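PDB 4XAA: putative oxygenase from Streptomyces viridochromogenes Tue57, which is probably an iron- and 2-oxoglutarate-dependent oxygenase of the phytanoyl-CoA dioxygenase family, acting in orthosomycin antibiotic biosynthesis. Local coordinates for residues 135-146 against 206-216. Numbering follows the deposited sequence.
Sequences TVCNLSICLDDA and WRRTIVIEYAD
Strands 136-142 and 207-215 run antiparallel as central neighbours in the major sheet of the double-stranded beta-helix, the cupin-type core of this oxygenase family. Paired bonds join Cys137 with Tyr214, Leu139 with Ile212 and Ile141 with Ile210; in the middle pair Leu139 N reaches Ile212 O at 2.8 Å. Val136, Asn138, Ser140, Val211 and Glu213 line the face toward the nickel ion, which His125, Asp127 and His196 hold. The side chain of Asn138 lies about 6 Å from the metal. Its OD1 sits 3.2 Å from Val211 CG1 and accepts a hydrogen bond from a water 2.6 Å away, which also reaches Glu213 OE1 weakly. A chi1 of 179° sets Glu213 CG anti to the backbone N and brings it alongside Val136 CG1, 3.6 Å away, while OE2 hydrogen-bonds to Thr107 OG1 and forms a salt bridge with Arg128. On the reverse face the Leu139 and Tyr214 side chains cross at about a right angle, Leu139 CD2 lying 3.7 Å from Tyr214 CE2; helix 90-100 covers both. Past Cys142 the pairing continues: Leu143 N bonds Arg208 O at 2.9 Å, and Asp144 closes the ladder. Its OD2 takes the backbone N of Arg208 on its anti lone pair, and forms a salt bridge to the same residue's NH1. Trp206 CB lies over the centre of that guanidinium, 3.5 Å above its plane, which is turned 36° from the Asp144 carboxylate.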
# COMPACT_ATOMS: atom_id res chain seq x y z
N THR A 135 5.14 -13.86 6.67
CA THR A 135 3.99 -14.39 7.39
C THR A 135 2.75 -13.53 7.14
O THR A 135 1.63 -14.04 7.02
CB THR A 135 4.29 -14.46 8.90
OG1 THR A 135 5.28 -15.47 9.13
CG2 THR A 135 3.06 -14.82 9.69
N VAL A 136 2.96 -12.21 7.04
CA VAL A 136 1.87 -11.27 6.80
C VAL A 136 2.36 -10.27 5.75
O VAL A 136 3.44 -9.72 5.90
CB VAL A 136 1.43 -10.53 8.12
CG1 VAL A 136 0.12 -9.80 7.94
CG2 VAL A 136 1.30 -11.50 9.26
N CYS A 137 1.59 -10.06 4.69
CA CYS A 137 2.00 -9.08 3.69
C CYS A 137 0.91 -8.07 3.39
O CYS A 137 -0.25 -8.28 3.69
CB CYS A 137 2.41 -9.77 2.38
SG CYS A 137 1.07 -10.66 1.58
N ASN A 138 1.32 -6.95 2.79
CA ASN A 138 0.41 -5.95 2.27
C ASN A 138 0.39 -6.00 0.76
O ASN A 138 1.45 -6.01 0.13
CB ASN A 138 0.81 -4.55 2.72
CG ASN A 138 0.42 -4.25 4.16
OD1 ASN A 138 -0.73 -3.91 4.45
ND2 ASN A 138 1.39 -4.35 5.07
N LEU A 139 -0.80 -6.03 0.18
CA LEU A 139 -0.91 -5.89 -1.26
C LEU A 139 -1.30 -4.46 -1.54
O LEU A 139 -2.33 -3.99 -1.06
CB LEU A 139 -1.94 -6.85 -1.86
CG LEU A 139 -1.42 -8.18 -2.40
CD1 LEU A 139 -0.72 -8.94 -1.29
CD2 LEU A 139 -2.55 -9.01 -2.96
N SER A 140 -0.46 -3.76 -2.30
CA SER A 140 -0.75 -2.40 -2.67
C SER A 140 -1.19 -2.39 -4.11
O SER A 140 -0.39 -2.59 -5.02
CB SER A 140 0.48 -1.50 -2.47
OG SER A 140 0.93 -1.55 -1.12
N ILE A 141 -2.49 -2.19 -4.31
CA ILE A 141 -3.05 -2.08 -5.64
C ILE A 141 -2.98 -0.63 -6.08
O ILE A 141 -3.72 0.22 -5.59
CB ILE A 141 -4.51 -2.58 -5.72
CG1 ILE A 141 -4.64 -3.96 -5.09
CG2 ILE A 141 -4.97 -2.60 -7.16
CD1 ILE A 141 -6.08 -4.36 -4.82
N CYS A 142 -2.08 -0.36 -7.02
CA CYS A 142 -1.83 0.99 -7.51
C CYS A 142 -2.86 1.43 -8.53
O CYS A 142 -3.05 0.79 -9.57
CB CYS A 142 -0.42 1.04 -8.08
SG CYS A 142 0.71 0.29 -6.89
N LEU A 143 -3.56 2.52 -8.23
CA LEU A 143 -4.61 2.99 -9.12
C LEU A 143 -4.03 4.16 -9.91
O LEU A 143 -4.70 4.74 -10.75
CB LEU A 143 -5.86 3.40 -8.34
CG LEU A 143 -6.35 2.46 -7.23
CD1 LEU A 143 -7.50 3.09 -6.45
CD2 LEU A 143 -6.78 1.11 -7.79
N ASP A 144 -2.77 4.47 -9.64
CA ASP A 144 -2.05 5.47 -10.40
C ASP A 144 -0.61 5.05 -10.74
O ASP A 144 -0.03 4.16 -10.10
CB ASP A 144 -2.03 6.79 -9.63
CG ASP A 144 -3.40 7.40 -9.51
OD1 ASP A 144 -3.93 7.86 -10.54
OD2 ASP A 144 -3.97 7.43 -8.39
N ASP A 145 -0.07 5.67 -11.79
CA ASP A 145 1.37 5.72 -12.03
C ASP A 145 2.04 6.42 -10.86
O ASP A 145 1.63 7.51 -10.48
CB ASP A 145 1.69 6.48 -13.32
CG ASP A 145 1.36 5.69 -14.57
OD1 ASP A 145 0.49 4.80 -14.51
OD2 ASP A 145 1.98 5.95 -15.63
N ALA A 146 3.06 5.82 -10.28
CA ALA A 146 3.77 6.45 -9.19
C ALA A 146 5.28 6.22 -9.28
O ALA A 146 5.73 5.13 -9.61
CB ALA A 146 3.24 5.95 -7.85
N TRP A 206 -2.44 12.79 -8.45
CA TRP A 206 -2.80 11.92 -7.34
C TRP A 206 -1.90 10.71 -7.31
O TRP A 206 -1.43 10.24 -8.34
CB TRP A 206 -4.26 11.45 -7.44
CG TRP A 206 -5.22 12.56 -7.34
CD1 TRP A 206 -5.64 13.38 -8.35
CD2 TRP A 206 -5.89 13.01 -6.16
NE1 TRP A 206 -6.52 14.31 -7.87
CE2 TRP A 206 -6.69 14.11 -6.52
CE3 TRP A 206 -5.87 12.60 -4.82
CZ2 TRP A 206 -7.47 14.80 -5.60
CZ3 TRP A 206 -6.66 13.28 -3.91
CH2 TRP A 206 -7.45 14.36 -4.31
N ARG A 207 -1.64 10.20 -6.11
CA ARG A 207 -1.25 8.81 -6.00
C ARG A 207 -2.30 8.13 -5.12
O ARG A 207 -2.44 8.46 -3.95
CB ARG A 207 0.16 8.64 -5.43
CG ARG A 207 0.57 7.16 -5.40
CD ARG A 207 1.78 6.86 -4.54
NE ARG A 207 1.95 5.41 -4.37
CZ ARG A 207 2.20 4.81 -3.20
NH1 ARG A 207 2.31 5.53 -2.09
NH2 ARG A 207 2.34 3.49 -3.14
N ARG A 208 -3.04 7.20 -5.71
CA ARG A 208 -4.07 6.48 -4.98
C ARG A 208 -3.74 5.00 -4.97
O ARG A 208 -3.44 4.42 -6.00
CB ARG A 208 -5.44 6.71 -5.61
CG ARG A 208 -5.78 8.15 -5.93
CD ARG A 208 -7.16 8.21 -6.55
NE ARG A 208 -7.42 9.38 -7.37
CZ ARG A 208 -6.99 9.54 -8.61
NH1 ARG A 208 -6.22 8.61 -9.17
NH2 ARG A 208 -7.30 10.63 -9.29
N THR A 209 -3.83 4.40 -3.79
CA THR A 209 -3.45 3.02 -3.60
C THR A 209 -4.46 2.34 -2.68
O THR A 209 -4.90 2.93 -1.70
CB THR A 209 -2.02 2.92 -3.00
OG1 THR A 209 -1.09 3.49 -3.91
CG2 THR A 209 -1.62 1.49 -2.73
N ILE A 210 -4.85 1.12 -3.02
CA ILE A 210 -5.62 0.29 -2.10
C ILE A 210 -4.68 -0.71 -1.44
O ILE A 210 -4.13 -1.58 -2.11
CB ILE A 210 -6.78 -0.46 -2.82
CG1 ILE A 210 -7.84 0.53 -3.29
CG2 ILE A 210 -7.42 -1.50 -1.91
CD1 ILE A 210 -8.89 -0.09 -4.17
N VAL A 211 -4.47 -0.57 -0.14
CA VAL A 211 -3.64 -1.50 0.63
C VAL A 211 -4.50 -2.50 1.42
O VAL A 211 -5.36 -2.11 2.24
CB VAL A 211 -2.71 -0.76 1.63
CG1 VAL A 211 -1.72 -1.72 2.27
CG2 VAL A 211 -1.98 0.36 0.94
N ILE A 212 -4.28 -3.78 1.16
CA ILE A 212 -4.98 -4.84 1.85
C ILE A 212 -3.95 -5.70 2.55
O ILE A 212 -2.93 -6.08 1.97
CB ILE A 212 -5.86 -5.69 0.86
CG1 ILE A 212 -6.86 -4.80 0.12
CG2 ILE A 212 -6.62 -6.79 1.57
CD1 ILE A 212 -7.87 -5.58 -0.72
N GLU A 213 -4.16 -5.99 3.82
CA GLU A 213 -3.21 -6.83 4.52
C GLU A 213 -3.70 -8.27 4.56
O GLU A 213 -4.84 -8.52 4.92
CB GLU A 213 -2.98 -6.31 5.93
CG GLU A 213 -2.02 -7.15 6.73
CD GLU A 213 -1.73 -6.54 8.09
OE1 GLU A 213 -1.15 -5.43 8.12
OE2 GLU A 213 -2.08 -7.16 9.11
N TYR A 214 -2.84 -9.21 4.17
CA TYR A 214 -3.17 -10.62 4.20
C TYR A 214 -2.25 -11.35 5.15
O TYR A 214 -1.04 -11.09 5.16
CB TYR A 214 -3.07 -11.27 2.81
CG TYR A 214 -4.03 -10.69 1.80
CD1 TYR A 214 -5.28 -11.28 1.56
CD2 TYR A 214 -3.69 -9.55 1.09
CE1 TYR A 214 -6.15 -10.73 0.63
CE2 TYR A 214 -4.54 -9.00 0.17
CZ TYR A 214 -5.76 -9.59 -0.06
OH TYR A 214 -6.59 -9.00 -0.97
N ALA A 215 -2.81 -12.29 5.91
CA ALA A 215 -2.07 -12.92 6.98
C ALA A 215 -2.25 -14.42 7.05
O ALA A 215 -3.35 -14.92 6.84
CB ALA A 215 -2.46 -12.30 8.32
N ASP A 216 -1.16 -15.12 7.34
CA ASP A 216 -1.24 -16.48 7.85
C ASP A 216 -2.27 -16.46 8.97
O ASP A 216 -2.10 -15.72 9.93
CB ASP A 216 0.13 -16.94 8.37
CG ASP A 216 0.12 -18.38 8.87
OD1 ASP A 216 -0.95 -18.95 9.14
OD2 ASP A 216 1.21 -18.96 9.01
O HOH W 1 -2.14 -2.75 6.28